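Long-range contacts in Bd3459 (Bdellovibrio bacteriovorus, PDB 5CEC), which acts as a predatory endopeptidase of the S13 (D-Ala-D-Ala carboxypeptidase) family, probably on peptidoglycan, and is bound by the ankyrin-repeat immunity protein Bd3460: residues A[88-93]-A[235-240]; A[103-108]-A[135-140]; A[308-313]-A[379-384]; A[332-337]-A[419-424]. The protein carries 1 engineered substitution. All blocks are in the same frame, centred on the assembly; numbering follows the deposited sequence.

How the contacts relate
Starting from the N terminus, the chain first opens contact 1 at 88-93. Contact 2 then opens at 103-108 and closes a short loop at 135-140, nested inside the long loop that contact 1 completes at 235-240. Both belong to one mixed sheet and touch where strands 91-98 and 104-109 run side by side, T92 CG2 lying 3.7 Å from I108 CG2. Contacts 3 and 4 follow in series and cross each other: 308-313 and 332-337 open in turn, 379-384 closes contact 3, and 419-424 closes contact 4. Both involve the six-stranded antiparallel sheet, contact 3 by packing a helix on it and contact 4 at its edge strand.

Contact 1: A[88-93]-A[235-240]; sequences YRFKTK and LMSAPL
An antiparallel beta ladder in the mixed sheet joins the start of strand 91-98 to the end of strand 231-236, and the pairing carries on past the strands to the N-cap of helix 240-250. Backbone hydrogen bonds form its spine. T92 and L235 are a hydrogen-bonded pair, in which L235 N reaches T92 O at 2.8 Å in a nearly straight bond (179°), and K91 with M236 is the next, non-hydrogen-bonded pair. Beyond them S237 N donates to F90 O, and L240 N, in the first turn of the helix, finds Y88 O at 2.7 Å.

Side-chain polar bonds take over where the ladder loosens. S237 holds OG in the crowded position between its own N and carbonyl carbon (chi1 72°), so that OG accepts from F90 N at 2.9 Å and donates to A238 O. A small hydroxyl suits this buried spot because it does both jobs at once. R89 stretches out from CG to NE and brings NH1 onto a lone pair of S237 O at 2.9 Å; the same NH1 forms a salt bridge with D430. T92 OG1 pairs with S111 and also with a water that donates to L235 O.

Van der Waals contacts fill in between these bonds. Y88 CE2 hangs over the centre of the F90 ring, and F90 CE1 meets L240 CD1 at 4.1 Å, next to L84 of helix 72-84. M236, unbranched and partly exposed, lies along K91 and crosses R89 obliquely. Over one face of the R89 guanidinium sits P239 CD, 3.6 Å from NH2.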
loop_
_atom_site.group_PDB
_atom_site.type_symbol
_atom_site.label_atom_id
_atom_site.label_comp_id
_atom_site.label_asym_id
_atom_site.label_seq_id
_atom_site.Cartn_x
_atom_site.Cartn_y
_atom_site.Cartn_z
ATOM N N TYR A 88 15.193 15.018 4.788
ATOM C CA TYR A 88 14.444 16.144 5.374
ATOM C C TYR A 88 13.603 15.636 6.557
ATOM O O TYR A 88 13.003 14.555 6.465
ATOM C CB TYR A 88 13.503 16.745 4.326
ATOM C CG TYR A 88 12.672 17.889 4.831
ATOM C CD1 TYR A 88 13.202 19.166 4.932
ATOM C CD2 TYR A 88 11.338 17.707 5.224
ATOM C CE1 TYR A 88 12.453 20.223 5.396
ATOM C CE2 TYR A 88 10.573 18.761 5.672
ATOM C CZ TYR A 88 11.139 20.021 5.776
ATOM O OH TYR A 88 10.387 21.083 6.227
ATOM N N ARG A 89 13.522 16.429 7.623
ATOM C CA ARG A 89 12.598 16.163 8.715
ATOM C C ARG A 89 11.639 17.334 8.917
ATOM O O ARG A 89 12.023 18.490 8.787
ATOM C CB ARG A 89 13.379 15.888 9.994
ATOM C CG ARG A 89 14.191 14.613 9.945
ATOM C CD ARG A 89 15.172 14.523 11.084
ATOM N NE ARG A 89 15.970 13.311 11.055
ATOM C CZ ARG A 89 15.714 12.200 11.742
ATOM N NH1 ARG A 89 14.598 12.054 12.445
ATOM N NH2 ARG A 89 16.558 11.180 11.654
ATOM N N PHE A 90 10.379 17.001 9.201
ATOM C CA PHE A 90 9.367 17.976 9.515
ATOM C C PHE A 90 9.571 18.340 10.974
ATOM O O PHE A 90 9.462 17.484 11.854
ATOM C CB PHE A 90 7.987 17.362 9.283
ATOM C CG PHE A 90 7.718 17.100 7.821
ATOM C CD1 PHE A 90 8.110 15.916 7.207
ATOM C CD2 PHE A 90 7.101 18.068 7.043
ATOM C CE1 PHE A 90 7.904 15.709 5.847
ATOM C CE2 PHE A 90 6.902 17.872 5.674
ATOM C CZ PHE A 90 7.289 16.682 5.083
ATOM N N LYS A 91 9.849 19.617 11.217
ATOM C CA LYS A 91 10.285 20.091 12.557
ATOM C C LYS A 91 9.121 20.799 13.235
ATOM O O LYS A 91 8.962 22.026 13.105
ATOM C CB LYS A 91 11.514 20.986 12.413
ATOM C CG LYS A 91 12.669 20.267 11.757
ATOM C CD LYS A 91 13.815 21.220 11.454
ATOM C CE LYS A 91 14.718 20.687 10.354
ATOM N NZ LYS A 91 14.005 20.415 9.056
ATOM N N THR A 92 8.274 20.027 13.918
ATOM C CA THR A 92 7.142 20.597 14.664
ATOM C C THR A 92 7.729 21.238 15.924
ATOM O O THR A 92 8.553 20.626 16.610
ATOM C CB THR A 92 6.134 19.493 15.029
ATOM O OG1 THR A 92 5.683 18.866 13.824
ATOM C CG2 THR A 92 4.939 20.050 15.773
ATOM N N LYS A 93 7.354 22.491 16.187
ATOM C CA LYS A 93 7.881 23.219 17.328
ATOM C C LYS A 93 6.812 23.398 18.395
ATOM O O LYS A 93 5.648 23.661 18.104
ATOM C CB LYS A 93 8.440 24.564 16.861
ATOM C CG LYS A 93 9.652 24.406 15.966
ATOM C CD LYS A 93 10.143 25.756 15.449
ATOM C CE LYS A 93 11.564 25.635 14.905
ATOM N NZ LYS A 93 12.152 26.960 14.579
ATOM N N LEU A 235 10.152 18.710 17.913
ATOM C CA LEU A 235 9.811 17.308 17.737
ATOM C C LEU A 235 9.971 17.013 16.250
ATOM O O LEU A 235 9.086 17.306 15.441
ATOM C CB LEU A 235 8.359 17.053 18.161
ATOM C CG LEU A 235 7.903 15.587 18.100
ATOM C CD1 LEU A 235 8.344 14.846 19.353
ATOM C CD2 LEU A 235 6.390 15.511 17.902
ATOM N N MET A 236 11.093 16.429 15.871
ATOM C CA MET A 236 11.345 16.153 14.464
ATOM C C MET A 236 10.690 14.851 14.045
ATOM O O MET A 236 10.738 13.855 14.763
ATOM C CB MET A 236 12.821 16.068 14.171
ATOM C CG MET A 236 13.566 17.335 14.489
ATOM S SD MET A 236 15.119 17.460 13.606
ATOM C CE MET A 236 16.054 16.193 14.451
ATOM N N SER A 237 10.072 14.853 12.869
ATOM C CA SER A 237 9.629 13.604 12.273
ATOM C C SER A 237 10.800 12.702 11.961
ATOM O O SER A 237 11.959 13.149 11.914
ATOM C CB SER A 237 8.847 13.843 10.982
ATOM O OG SER A 237 9.698 14.252 9.926
ATOM N N ALA A 238 10.507 11.438 11.695
ATOM C CA ALA A 238 11.401 10.547 10.952
ATOM C C ALA A 238 11.780 11.239 9.632
ATOM O O ALA A 238 11.033 12.096 9.121
ATOM C CB ALA A 238 10.717 9.187 10.696
ATOM N N PRO A 239 12.916 10.845 9.063
ATOM C CA PRO A 239 13.281 11.481 7.795
ATOM C C PRO A 239 12.253 11.189 6.707
ATOM O O PRO A 239 11.544 10.168 6.734
ATOM C CB PRO A 239 14.636 10.885 7.454
ATOM C CG PRO A 239 14.832 9.712 8.339
ATOM C CD PRO A 239 13.914 9.857 9.517
ATOM N N LEU A 240 12.223 12.070 5.712
ATOM C CA LEU A 240 11.282 11.931 4.614
ATOM C C LEU A 240 11.323 10.556 3.952
ATOM O O LEU A 240 10.270 10.006 3.633
ATOM C CB LEU A 240 11.513 13.029 3.569
ATOM C CG LEU A 240 10.588 12.992 2.362
ATOM C CD1 LEU A 240 9.150 13.288 2.729
ATOM C CD2 LEU A 240 11.093 13.909 1.268
HETATM O O HOH W 1 6.840 16.553 13.474
#

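Contact 2: A[103-108]-A[135-140]; sequences SYDIHI and KIEKLT
H107 and T140 are joined side chain to side chain by a short hydrogen bond between strands 104-109 and 135-141. H107 swings CG anti to its backbone N (chi1 174°), while T140 keeps OG1 in the crowded position between N and the carbonyl carbon (chi1 67°). These torsions bring ND1 and OG1 to 2.7 Å, the hydroxyl at the edge of the imidazole, and either could be the donor. The two side chains cross at about a right angle, and F224 stacks on the histidine ring.

On the face of I106, I136 and L139, branched aliphatic side chains suit a buried sheet surface. I106 points CG1 away from its carbonyl carbon and extends to CD1, which meets I136 CD1 at 3.8 Å. L139, with CG anti to N, bends CD1 back to 3.9 Å from I106 CB and 4.0 Å from I108 CD1, so one methyl serves two isoleucines.

D105 lies where the register slips by one residue, a beta bulge made by the corner at E137. Its OD1 comes alongside E137 CB and makes a weak bond with K138 N at 3.1 Å, a carboxylate supplying the acceptor where the ladder is interrupted. Y104 O takes E137 N just before the bulge. After it the regular pattern resumes: I106 N to K138 O, T140 N to I106 O at 2.9 Å, and I108 N to T140 O at 2.8 Å. Two neighbouring parallel strands linked through helix 118-130 in this way make a beta-alpha-beta crossover.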
loop_
_atom_site.group_PDB
_atom_site.type_symbol
_atom_site.label_atom_id
_atom_site.label_comp_id
_atom_site.label_asym_id
_atom_site.label_seq_id
_atom_site.Cartn_x
_atom_site.Cartn_y
_atom_site.Cartn_z
ATOM N N SER A 103 1.519 23.759 35.917
ATOM C CA SER A 103 1.186 23.297 34.580
ATOM C C SER A 103 2.013 24.083 33.560
ATOM O O SER A 103 2.950 24.840 33.918
ATOM C CB SER A 103 -0.313 23.463 34.319
ATOM O OG SER A 103 -1.083 22.838 35.342
ATOM N N TYR A 104 1.695 23.852 32.286
ATOM C CA TYR A 104 2.367 24.527 31.182
ATOM C C TYR A 104 1.354 24.966 30.163
ATOM O O TYR A 104 0.324 24.307 29.982
ATOM C CB TYR A 104 3.357 23.601 30.510
ATOM C CG TYR A 104 4.498 23.224 31.404
ATOM C CD1 TYR A 104 4.406 22.141 32.278
ATOM C CD2 TYR A 104 5.683 23.956 31.393
ATOM C CE1 TYR A 104 5.458 21.794 33.109
ATOM C CE2 TYR A 104 6.726 23.610 32.230
ATOM C CZ TYR A 104 6.608 22.533 33.082
ATOM O OH TYR A 104 7.658 22.197 33.914
ATOM N N ASP A 105 1.642 26.092 29.519
ATOM C CA ASP A 105 0.980 26.471 28.273
ATOM C C ASP A 105 1.852 26.026 27.124
ATOM O O ASP A 105 3.087 26.171 27.181
ATOM C CB ASP A 105 0.769 27.985 28.173
ATOM C CG ASP A 105 -0.307 28.501 29.108
ATOM O OD1 ASP A 105 -1.182 27.725 29.563
ATOM O OD2 ASP A 105 -0.266 29.723 29.377
ATOM N N ILE A 106 1.230 25.489 26.073
ATOM C CA ILE A 106 1.974 25.002 24.925
ATOM C C ILE A 106 1.323 25.479 23.655
ATOM O O ILE A 106 0.138 25.251 23.447
ATOM C CB ILE A 106 2.104 23.483 24.893
ATOM C CG1 ILE A 106 2.834 23.000 26.152
ATOM C CG2 ILE A 106 2.862 23.035 23.639
ATOM C CD1 ILE A 106 3.061 21.508 26.208
ATOM N N HIS A 107 2.107 26.111 22.789
ATOM C CA HIS A 107 1.657 26.440 21.443
ATOM C C HIS A 107 2.389 25.562 20.441
ATOM O O HIS A 107 3.617 25.538 20.441
ATOM C CB HIS A 107 1.906 27.901 21.074
ATOM C CG HIS A 107 1.580 28.230 19.645
ATOM N ND1 HIS A 107 0.285 28.348 19.183
ATOM C CD2 HIS A 107 2.380 28.452 18.575
ATOM C CE1 HIS A 107 0.312 28.674 17.903
ATOM N NE2 HIS A 107 1.564 28.717 17.505
ATOM N N ILE A 108 1.652 24.834 19.603
ATOM C CA ILE A 108 2.240 24.026 18.530
ATOM C C ILE A 108 2.360 24.835 17.229
ATOM O O ILE A 108 1.360 25.255 16.643
ATOM C CB ILE A 108 1.445 22.744 18.268
ATOM C CG1 ILE A 108 1.352 21.877 19.542
ATOM C CG2 ILE A 108 2.098 21.957 17.147
ATOM C CD1 ILE A 108 0.426 20.689 19.414
ATOM N N LYS A 135 0.374 18.133 32.781
ATOM C CA LYS A 135 -0.803 18.984 32.765
ATOM C C LYS A 135 -0.504 20.172 31.893
ATOM O O LYS A 135 0.472 20.879 32.133
ATOM C CB LYS A 135 -1.131 19.448 34.185
ATOM C CG LYS A 135 -1.717 18.347 35.049
ATOM C CD LYS A 135 -1.719 18.709 36.537
ATOM C CE LYS A 135 -1.801 17.464 37.430
ATOM N NZ LYS A 135 -0.578 16.596 37.371
ATOM N N ILE A 136 -1.368 20.391 30.920
ATOM C CA ILE A 136 -1.304 21.528 30.021
ATOM C C ILE A 136 -2.539 22.371 30.269
ATOM O O ILE A 136 -3.681 21.886 30.210
ATOM C CB ILE A 136 -1.263 21.093 28.547
ATOM C CG1 ILE A 136 -0.014 20.242 28.285
ATOM C CG2 ILE A 136 -1.293 22.306 27.624
ATOM C CD1 ILE A 136 -0.010 19.491 26.963
ATOM N N GLU A 137 -2.327 23.645 30.544
ATOM C CA GLU A 137 -3.419 24.546 30.822
ATOM C C GLU A 137 -4.048 24.985 29.507
ATOM O O GLU A 137 -5.192 24.674 29.248
ATOM C CB GLU A 137 -2.910 25.745 31.631
ATOM C CG GLU A 137 -4.009 26.699 32.034
ATOM C CD GLU A 137 -4.998 26.046 32.971
ATOM O OE1 GLU A 137 -4.574 25.555 34.061
ATOM O OE2 GLU A 137 -6.188 26.025 32.597
ATOM N N LYS A 138 -3.270 25.629 28.650
ATOM C CA LYS A 138 -3.737 26.078 27.364
ATOM C C LYS A 138 -2.847 25.436 26.294
ATOM O O LYS A 138 -1.628 25.595 26.289
ATOM C CB LYS A 138 -3.722 27.597 27.282
ATOM C CG LYS A 138 -4.299 28.153 26.003
ATOM C CD LYS A 138 -4.542 29.655 26.065
ATOM C CE LYS A 138 -3.249 30.435 26.221
ATOM N NZ LYS A 138 -3.494 31.905 26.105
ATOM N N LEU A 139 -3.475 24.633 25.447
ATOM C CA LEU A 139 -2.845 24.071 24.271
ATOM C C LEU A 139 -3.359 24.783 23.047
ATOM O O LEU A 139 -4.550 24.728 22.750
ATOM C CB LEU A 139 -3.103 22.573 24.170
ATOM C CG LEU A 139 -2.509 21.868 22.952
ATOM C CD1 LEU A 139 -0.986 21.972 22.965
ATOM C CD2 LEU A 139 -2.961 20.411 22.881
ATOM N N THR A 140 -2.485 25.446 22.319
ATOM C CA THR A 140 -2.878 26.106 21.074
ATOM C C THR A 140 -2.056 25.565 19.932
ATOM O O THR A 140 -1.066 24.895 20.148
ATOM C CB THR A 140 -2.788 27.648 21.166
ATOM O OG1 THR A 140 -1.432 28.058 21.300
ATOM C CG2 THR A 140 -3.621 28.165 22.312
#

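Contact 3: A[308-313]-A[379-384]; sequences EMMIKV and YFAVLM
Helix 307-322 lies on one face of the six-stranded antiparallel sheet, here against strand 376-385, in the helix-on-sheet layering of the beta-lactamase clan to which this family belongs. The short segments run 7.7 Å apart at their closest, with their directions 147° from each other, so the helix is tilted but roughly antiparallel to the strand. No hydrogen bond crosses the interface; it is van der Waals packing of aliphatic side chains on each other and on the strand backbone, and every touching residue is buried.

M310 and A381 face each other base to base. Both aim CB at the opposite segment, and the two CB atoms meet at 3.8 Å. Alanine fits here because its methyl group lets the helix come down close to the sheet. Beyond CB, M310 bends at chi2 and chi3 and its thioether end leads away from the strand; the side chain also touches M368 of the neighbouring strand 364-373.

I311, one residue on, starts off to the flank of the interface but folds CG1 and CD1 inward (chi2 -60°). Its tip therefore lies on the strand rather than beside it, and C45 and M47 of strand 40-48 press on the same side chain. Y379 turns CB toward the helix, 4.1 Å from I311 CD1, while its hydroxyl makes a hydrogen bond with D318, further along the same helix. F380 points the other way, to helix 394-411 on the far side of the sheet, and offers only backbone to I311. Accordingly, I311 CD1 rests on the peptide after F380, 3.7 Å from F380 C and 3.8 Å from A381 N.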
loop_
_atom_site.group_PDB
_atom_site.type_symbol
_atom_site.label_atom_id
_atom_site.label_comp_id
_atom_site.label_asym_id
_atom_site.label_seq_id
_atom_site.Cartn_x
_atom_site.Cartn_y
_atom_site.Cartn_z
ATOM N N GLU A 308 5.907 5.853 -20.708
ATOM C CA GLU A 308 7.234 6.472 -20.820
ATOM C C GLU A 308 7.528 7.428 -19.669
ATOM O O GLU A 308 8.626 7.415 -19.096
ATOM C CB GLU A 308 7.420 7.222 -22.151
ATOM C CG GLU A 308 7.632 6.316 -23.337
ATOM C CD GLU A 308 8.057 7.049 -24.597
ATOM O OE1 GLU A 308 8.154 8.297 -24.596
ATOM O OE2 GLU A 308 8.314 6.366 -25.605
ATOM N N MET A 309 6.528 8.232 -19.294
ATOM C CA MET A 309 6.701 9.159 -18.183
ATOM C C MET A 309 7.012 8.408 -16.878
ATOM O O MET A 309 7.795 8.881 -16.040
ATOM C CB MET A 309 5.479 10.056 -18.000
ATOM C CG MET A 309 5.451 11.262 -18.914
ATOM S SD MET A 309 6.805 12.432 -18.659
ATOM C CE MET A 309 6.986 12.413 -16.902
ATOM N N MET A 310 6.374 7.253 -16.669
ATOM C CA MET A 310 6.676 6.462 -15.485
ATOM C C MET A 310 8.133 5.981 -15.439
ATOM O O MET A 310 8.781 5.998 -14.391
ATOM C CB MET A 310 5.674 5.313 -15.359
ATOM C CG MET A 310 4.237 5.751 -15.140
ATOM S SD MET A 310 3.983 6.854 -13.712
ATOM C CE MET A 310 4.100 8.480 -14.440
ATOM N N ILE A 311 8.668 5.571 -16.583
ATOM C CA ILE A 311 10.079 5.193 -16.660
ATOM C C ILE A 311 10.970 6.398 -16.345
ATOM O O ILE A 311 11.917 6.275 -15.589
ATOM C CB ILE A 311 10.425 4.619 -18.025
ATOM C CG1 ILE A 311 9.549 3.384 -18.322
ATOM C CG2 ILE A 311 11.911 4.297 -18.089
ATOM C CD1 ILE A 311 9.714 2.240 -17.327
ATOM N N LYS A 312 10.656 7.559 -16.893
ATOM C CA LYS A 312 11.444 8.767 -16.620
ATOM C C LYS A 312 11.434 9.159 -15.152
ATOM O O LYS A 312 12.445 9.525 -14.564
ATOM C CB LYS A 312 10.995 9.946 -17.459
ATOM C CG LYS A 312 11.207 9.780 -18.963
ATOM C CD LYS A 312 10.622 10.951 -19.737
ATOM C CE LYS A 312 11.450 12.217 -19.581
ATOM N NZ LYS A 312 12.759 12.184 -20.309
ATOM N N VAL A 313 10.270 8.985 -14.532
ATOM C CA VAL A 313 10.142 9.234 -13.102
ATOM C C VAL A 313 11.030 8.288 -12.308
ATOM O O VAL A 313 11.724 8.731 -11.371
ATOM C CB VAL A 313 8.655 9.134 -12.674
ATOM C CG1 VAL A 313 8.499 9.009 -11.162
ATOM C CG2 VAL A 313 7.896 10.347 -13.191
ATOM N N TYR A 379 14.161 -0.715 -15.092
ATOM C CA TYR A 379 12.904 -0.037 -14.743
ATOM C C TYR A 379 11.755 -0.570 -15.585
ATOM O O TYR A 379 11.934 -0.919 -16.760
ATOM C CB TYR A 379 13.005 1.480 -15.017
ATOM C CG TYR A 379 14.168 2.155 -14.335
ATOM C CD1 TYR A 379 14.332 2.066 -12.956
ATOM C CD2 TYR A 379 15.119 2.883 -15.054
ATOM C CE1 TYR A 379 15.390 2.668 -12.317
ATOM C CE2 TYR A 379 16.177 3.496 -14.418
ATOM C CZ TYR A 379 16.331 3.373 -13.056
ATOM O OH TYR A 379 17.404 3.961 -12.424
ATOM N N PHE A 380 10.569 -0.652 -14.995
ATOM C CA PHE A 380 9.402 -1.085 -15.740
ATOM C C PHE A 380 8.159 -0.357 -15.277
ATOM O O PHE A 380 8.102 0.152 -14.159
ATOM C CB PHE A 380 9.196 -2.612 -15.560
ATOM C CG PHE A 380 8.671 -2.997 -14.206
ATOM C CD1 PHE A 380 7.312 -3.007 -13.967
ATOM C CD2 PHE A 380 9.538 -3.264 -13.145
ATOM C CE1 PHE A 380 6.826 -3.304 -12.706
ATOM C CE2 PHE A 380 9.052 -3.536 -11.896
ATOM C CZ PHE A 380 7.703 -3.562 -11.683
ATOM N N ALA A 381 7.162 -0.358 -16.147
ATOM C CA ALA A 381 5.807 0.064 -15.788
ATOM C C ALA A 381 4.809 -0.723 -16.598
ATOM O O ALA A 381 5.005 -0.941 -17.805
ATOM C CB ALA A 381 5.592 1.545 -15.945
ATOM N N VAL A 382 3.763 -1.190 -15.913
ATOM C CA VAL A 382 2.679 -1.947 -16.560
ATOM C C VAL A 382 1.358 -1.282 -16.226
ATOM O O VAL A 382 1.029 -1.130 -15.042
ATOM C CB VAL A 382 2.616 -3.426 -16.088
ATOM C CG1 VAL A 382 1.638 -4.218 -16.939
ATOM C CG2 VAL A 382 3.987 -4.078 -16.091
ATOM N N LEU A 383 0.637 -0.872 -17.276
ATOM C CA LEU A 383 -0.624 -0.161 -17.133
ATOM C C LEU A 383 -1.695 -1.052 -17.743
ATOM O O LEU A 383 -1.728 -1.222 -18.956
ATOM C CB LEU A 383 -0.583 1.203 -17.810
ATOM C CG LEU A 383 0.590 2.101 -17.408
ATOM C CD1 LEU A 383 0.545 3.393 -18.211
ATOM C CD2 LEU A 383 0.613 2.401 -15.939
ATOM N N MET A 384 -2.542 -1.667 -16.905
ATOM C CA MET A 384 -3.651 -2.512 -17.387
ATOM C C MET A 384 -4.934 -1.742 -17.319
ATOM O O MET A 384 -5.129 -0.902 -16.452
ATOM C CB MET A 384 -3.833 -3.768 -16.554
ATOM C CG MET A 384 -2.624 -4.666 -16.429
ATOM S SD MET A 384 -2.135 -5.476 -17.963
ATOM C CE MET A 384 -3.547 -6.503 -18.285
#

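Contact 4: A[332-337]-A[419-424]; sequences MAVAAK and IKYTEQ
Y421 reaches inward from the loop that follows helix 394-411, its CG anti to the backbone N (chi1 -179°). CG lies 3.9 Å from V334 CG2, which stands over the centre of the ring in a CH-pi contact, 3.8 Å from the centroid. The branched valine suits this position: CG2 covers the aromatic face, and both methyls, CG1 and CG2, meet I419 CD1 at 3.9 Å. At the ring edge CD2 touches K337 CB at 3.8 Å, and CE2 is close behind. K337 then bends so that its CE passes 3.5 Å from Y421 O. At the tip, OH accepts from Q424 N at 3.2 Å and is hydrogen-bonded to D338 and K245, so the phenol has its polar end satisfied inside a buried site. Nearby, E423 lays its carboxylate beside K337 O, an acceptor-to-acceptor approach, while its OE2 receives K339 N. The loop thus covers V334 on the weakly bonded edge strand 333-334, which pairs with strand 354-361, and its tyrosine hydroxyl meets K245 of helix 240-250.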
loop_
_atom_site.group_PDB
_atom_site.type_symbol
_atom_site.label_atom_id
_atom_site.label_comp_id
_atom_site.label_asym_id
_atom_site.label_seq_id
_atom_site.Cartn_x
_atom_site.Cartn_y
_atom_site.Cartn_z
ATOM N N MET A 332 10.441 2.714 -1.571
ATOM C CA MET A 332 9.423 1.886 -2.234
ATOM C C MET A 332 9.550 0.453 -1.770
ATOM O O MET A 332 10.597 0.043 -1.245
ATOM C CB MET A 332 9.569 1.885 -3.759
ATOM C CG MET A 332 9.121 3.170 -4.399
ATOM S SD MET A 332 9.608 3.326 -6.126
ATOM C CE MET A 332 8.625 2.001 -6.799
ATOM N N ALA A 333 8.436 -0.280 -1.853
ATOM C CA ALA A 333 8.326 -1.608 -1.257
ATOM C C ALA A 333 9.072 -2.651 -2.077
ATOM O O ALA A 333 9.111 -2.585 -3.306
ATOM C CB ALA A 333 6.872 -1.991 -1.163
ATOM N N VAL A 334 9.603 -3.649 -1.390
ATOM C CA VAL A 334 10.349 -4.754 -1.981
ATOM C C VAL A 334 9.498 -6.023 -1.913
ATOM O O VAL A 334 9.038 -6.456 -0.829
ATOM C CB VAL A 334 11.701 -4.968 -1.285
ATOM C CG1 VAL A 334 12.451 -6.115 -1.931
ATOM C CG2 VAL A 334 12.523 -3.691 -1.357
ATOM N N ALA A 335 9.262 -6.590 -3.092
ATOM C CA ALA A 335 8.423 -7.778 -3.214
ATOM C C ALA A 335 8.896 -8.893 -2.278
ATOM O O ALA A 335 10.102 -9.237 -2.256
ATOM C CB ALA A 335 8.457 -8.299 -4.624
ATOM N N ALA A 336 7.955 -9.432 -1.507
ATOM C CA ALA A 336 8.152 -10.533 -0.558
ATOM C C ALA A 336 8.977 -10.221 0.669
ATOM O O ALA A 336 8.970 -10.993 1.595
ATOM C CB ALA A 336 8.656 -11.794 -1.253
ATOM N N LYS A 337 9.723 -9.136 0.663
ATOM C CA LYS A 337 10.554 -8.760 1.808
ATOM C C LYS A 337 9.829 -7.787 2.730
ATOM O O LYS A 337 9.955 -7.876 3.936
ATOM C CB LYS A 337 11.852 -8.121 1.307
ATOM C CG LYS A 337 12.668 -9.054 0.429
ATOM C CD LYS A 337 13.473 -10.036 1.263
ATOM C CE LYS A 337 14.747 -9.368 1.808
ATOM N NZ LYS A 337 15.764 -10.360 2.263
ATOM N N ILE A 419 18.271 -8.219 -4.363
ATOM C CA ILE A 419 18.838 -6.931 -3.965
ATOM C C ILE A 419 19.352 -6.994 -2.537
ATOM O O ILE A 419 19.005 -7.894 -1.775
ATOM C CB ILE A 419 17.862 -5.750 -4.156
ATOM C CG1 ILE A 419 16.642 -5.851 -3.246
ATOM C CG2 ILE A 419 17.440 -5.682 -5.608
ATOM C CD1 ILE A 419 15.784 -4.600 -3.249
ATOM N N LYS A 420 20.205 -6.041 -2.206
ATOM C CA LYS A 420 20.714 -5.905 -0.847
ATOM C C LYS A 420 19.658 -5.107 -0.095
ATOM O O LYS A 420 19.484 -3.918 -0.331
ATOM C CB LYS A 420 22.079 -5.189 -0.826
ATOM C CG LYS A 420 22.632 -4.933 0.568
ATOM C CD LYS A 420 23.774 -3.922 0.543
ATOM C CE LYS A 420 24.065 -3.389 1.940
ATOM N NZ LYS A 420 25.200 -2.426 1.941
ATOM N N TYR A 421 18.928 -5.778 0.781
ATOM C CA TYR A 421 17.792 -5.165 1.454
ATOM C C TYR A 421 17.447 -5.952 2.710
ATOM O O TYR A 421 17.306 -7.172 2.647
ATOM C CB TYR A 421 16.544 -5.109 0.546
ATOM C CG TYR A 421 15.381 -4.439 1.260
ATOM C CD1 TYR A 421 15.442 -3.108 1.586
ATOM C CD2 TYR A 421 14.256 -5.164 1.669
ATOM C CE1 TYR A 421 14.414 -2.483 2.281
ATOM C CE2 TYR A 421 13.218 -4.550 2.376
ATOM C CZ TYR A 421 13.315 -3.211 2.689
ATOM O OH TYR A 421 12.349 -2.553 3.379
ATOM N N THR A 422 17.242 -5.232 3.809
ATOM C CA THR A 422 16.714 -5.793 5.042
ATOM C C THR A 422 15.411 -5.035 5.321
ATOM O O THR A 422 15.382 -3.806 5.270
ATOM C CB THR A 422 17.724 -5.636 6.190
ATOM O OG1 THR A 422 18.931 -6.321 5.847
ATOM C CG2 THR A 422 17.161 -6.242 7.469
ATOM N N GLU A 423 14.338 -5.781 5.601
ATOM C CA GLU A 423 13.021 -5.192 5.856
ATOM C C GLU A 423 13.101 -4.081 6.883
ATOM O O GLU A 423 13.571 -4.283 8.021
ATOM C CB GLU A 423 12.039 -6.246 6.336
ATOM C CG GLU A 423 10.604 -5.760 6.499
ATOM C CD GLU A 423 9.671 -6.877 6.878
ATOM O OE1 GLU A 423 10.143 -7.851 7.476
ATOM O OE2 GLU A 423 8.481 -6.778 6.599
ATOM N N GLN A 424 12.559 -2.931 6.500
ATOM C CA GLN A 424 12.560 -1.740 7.342
ATOM C C GLN A 424 11.268 -1.683 8.171
ATOM O O GLN A 424 10.271 -2.342 7.840
ATOM C CB GLN A 424 12.733 -0.508 6.454
ATOM C CG GLN A 424 14.075 -0.531 5.704
ATOM C CD GLN A 424 14.256 0.627 4.750
ATOM O OE1 GLN A 424 13.346 1.409 4.546
ATOM N NE2 GLN A 424 15.434 0.733 4.149
#